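PDB 3A72: Exo-arabinanase from Penicillium chrysogenum, which probably hydrolyses alpha-1,5-linked L-arabinan from the chain ends and is captured here with arabinobiose bound. Local coordinates for residues A[66-71]-A[126-131]. Residues are numbered along the deposited sequence; the frame is centred on the assembly and turned at random.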
loop_
_atom_site.group_PDB
_atom_site.type_symbol
_atom_site.label_atom_id
_atom_site.label_comp_id
_atom_site.label_asym_id
_atom_site.label_seq_id
_atom_site.Cartn_x
_atom_site.Cartn_y
_atom_site.Cartn_z
ATOM N N GLU A 66 -5.033 14.725 -14.271
ATOM C CA GLU A 66 -4.199 13.646 -14.812
ATOM C C GLU A 66 -2.960 14.224 -15.475
ATOM O O GLU A 66 -3.064 15.155 -16.305
ATOM C CB GLU A 66 -5.054 12.837 -15.809
ATOM C CG GLU A 66 -4.306 11.555 -16.266
ATOM C CD GLU A 66 -5.173 10.580 -17.021
ATOM O OE1 GLU A 66 -5.928 11.025 -17.859
ATOM O OE2 GLU A 66 -5.163 9.346 -16.843
ATOM N N ILE A 67 -1.804 13.663 -15.156
ATOM C CA ILE A 67 -0.563 14.081 -15.768
ATOM C C ILE A 67 0.091 13.026 -16.652
ATOM O O ILE A 67 0.835 13.380 -17.553
ATOM C CB ILE A 67 0.448 14.615 -14.743
ATOM C CG1 ILE A 67 0.910 13.607 -13.697
ATOM C CG2 ILE A 67 -0.118 15.850 -14.046
ATOM C CD1 ILE A 67 2.180 14.030 -12.948
ATOM N N SER A 68 -0.170 11.749 -16.416
ATOM C CA SER A 68 0.445 10.660 -17.214
ATOM C C SER A 68 -0.332 9.383 -16.900
ATOM O O SER A 68 -1.199 9.335 -16.016
ATOM C CB SER A 68 1.904 10.501 -16.919
ATOM O OG SER A 68 2.085 10.059 -15.566
ATOM N N ARG A 69 0.025 8.355 -17.663
ATOM C CA ARG A 69 -0.441 6.989 -17.454
ATOM C C ARG A 69 0.719 6.024 -17.579
ATOM O O ARG A 69 1.581 6.229 -18.460
ATOM C CB ARG A 69 -1.541 6.633 -18.488
ATOM C CG ARG A 69 -2.772 7.478 -18.353
ATOM C CD ARG A 69 -3.693 7.266 -19.554
ATOM N NE ARG A 69 -4.845 8.102 -19.378
ATOM C CZ ARG A 69 -5.888 8.190 -20.165
ATOM N NH1 ARG A 69 -5.927 7.399 -21.221
ATOM N NH2 ARG A 69 -6.869 9.011 -19.877
ATOM N N VAL A 70 0.759 5.023 -16.715
ATOM C CA VAL A 70 1.797 3.987 -16.800
ATOM C C VAL A 70 1.166 2.802 -17.519
ATOM O O VAL A 70 0.237 2.160 -17.006
ATOM C CB VAL A 70 2.364 3.613 -15.446
ATOM C CG1 VAL A 70 3.635 2.766 -15.662
ATOM C CG2 VAL A 70 2.699 4.874 -14.605
ATOM N N HIS A 71 1.669 2.531 -18.739
ATOM C CA HIS A 71 1.170 1.447 -19.560
ATOM C C HIS A 71 2.104 0.232 -19.469
ATOM O O HIS A 71 3.295 0.334 -19.173
ATOM C CB HIS A 71 1.102 1.886 -21.017
ATOM C CG HIS A 71 0.182 2.993 -21.280
ATOM N ND1 HIS A 71 -1.144 2.862 -21.545
ATOM C CD2 HIS A 71 0.440 4.314 -21.325
ATOM C CE1 HIS A 71 -1.670 4.104 -21.734
ATOM N NE2 HIS A 71 -0.742 4.973 -21.619
ATOM N N MET A 126 5.987 12.604 -15.208
ATOM C CA MET A 126 5.498 12.924 -16.540
ATOM C C MET A 126 5.696 11.786 -17.556
ATOM O O MET A 126 4.821 11.560 -18.400
ATOM C CB MET A 126 6.121 14.215 -17.042
ATOM C CG MET A 126 5.831 15.423 -16.143
ATOM S SD MET A 126 4.104 15.823 -15.959
ATOM C CE MET A 126 3.621 16.091 -17.618
ATOM N N THR A 127 6.845 11.137 -17.471
ATOM C CA THR A 127 7.179 10.043 -18.361
ATOM C C THR A 127 7.748 8.883 -17.575
ATOM O O THR A 127 8.304 9.058 -16.484
ATOM C CB THR A 127 8.138 10.431 -19.505
ATOM O OG1 THR A 127 9.386 10.808 -18.915
ATOM C CG2 THR A 127 7.562 11.557 -20.330
ATOM N N TRP A 128 7.636 7.686 -18.143
ATOM C CA TRP A 128 7.943 6.425 -17.435
ATOM C C TRP A 128 8.710 5.502 -18.358
ATOM O O TRP A 128 8.457 5.440 -19.577
ATOM C CB TRP A 128 6.642 5.698 -17.027
ATOM C CG TRP A 128 5.801 6.527 -16.122
ATOM C CD1 TRP A 128 4.811 7.398 -16.461
ATOM C CD2 TRP A 128 5.900 6.573 -14.718
ATOM N NE1 TRP A 128 4.331 7.930 -15.297
ATOM C CE2 TRP A 128 4.947 7.467 -14.210
ATOM C CE3 TRP A 128 6.709 5.888 -13.771
ATOM C CZ2 TRP A 128 4.811 7.712 -12.861
ATOM C CZ3 TRP A 128 6.562 6.132 -12.431
ATOM C CH2 TRP A 128 5.597 7.037 -11.964
ATOM N N ASP A 129 9.573 4.703 -17.743
ATOM C CA ASP A 129 10.279 3.645 -18.436
ATOM C C ASP A 129 10.282 2.380 -17.562
ATOM O O ASP A 129 10.444 2.433 -16.348
ATOM C CB ASP A 129 11.734 3.999 -18.708
ATOM C CG ASP A 129 11.795 4.995 -19.842
ATOM O OD1 ASP A 129 11.653 4.590 -21.030
ATOM O OD2 ASP A 129 11.951 6.188 -19.513
ATOM N N PHE A 130 10.144 1.246 -18.224
ATOM C CA PHE A 130 10.271 -0.064 -17.548
ATOM C C PHE A 130 11.697 -0.226 -17.027
ATOM O O PHE A 130 12.642 0.044 -17.766
ATOM C CB PHE A 130 9.911 -1.183 -18.520
ATOM C CG PHE A 130 10.215 -2.577 -17.986
ATOM C CD1 PHE A 130 9.433 -3.154 -17.049
ATOM C CD2 PHE A 130 11.301 -3.276 -18.456
ATOM C CE1 PHE A 130 9.740 -4.384 -16.543
ATOM C CE2 PHE A 130 11.613 -4.524 -17.959
ATOM C CZ PHE A 130 10.823 -5.099 -16.990
ATOM N N VAL A 131 11.829 -0.734 -15.810
ATOM C CA VAL A 131 13.124 -1.042 -15.218
ATOM C C VAL A 131 13.348 -2.521 -15.052
ATOM O O VAL A 131 14.380 -3.043 -15.542
ATOM C CB VAL A 131 13.317 -0.300 -13.858
ATOM C CG1 VAL A 131 14.698 -0.610 -13.338
ATOM C CG2 VAL A 131 13.118 1.201 -13.992
HETATM O O HOH W 1 2.858 13.079 -19.418
#
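I67 lies alongside the sulphur of M126, whose SD is 4.0 Å from both CB and CD1 of I67. The methionine leaves its backbone pointing away from 66-71; bends at chi2 and chi3 fold its sulphur back onto I67, and the two side chains cross at about a right angle. Alongside them, one water donates to both carbonyls, 2.8 Å from I67 O and 2.7 Å from M126 O, bridging the backbones. I67 and S68 together face I54 in a classic beta bulge. S68 OG accepts a nearly straight bond from W128 NE1 (3.1 Å, 170°), lying only 1° out of the indole plane, and donates to G125 O. R69 turns away and grips E66 side-on in a salt bridge, NE 2.8 Å from OE2 and NH2 bonded to OE1. V70 then sets CG2 over the indole, 3.5 Å from the five-membered-ring centroid and 10° off its normal, a CH-pi contact. W128 closes an Asp-box sequence, S121 to W128, in which T127 OG1 is hydrogen-bonded to D123 OD2. The contact thus joins outer-strand regions of neighbouring blades of a six-bladed propeller, consistent with the sialidase-like family: in-plane hydrogen bonding and face packing hold the indole from its edge and one face, while the hydroxyl links it to the Asp-box turn.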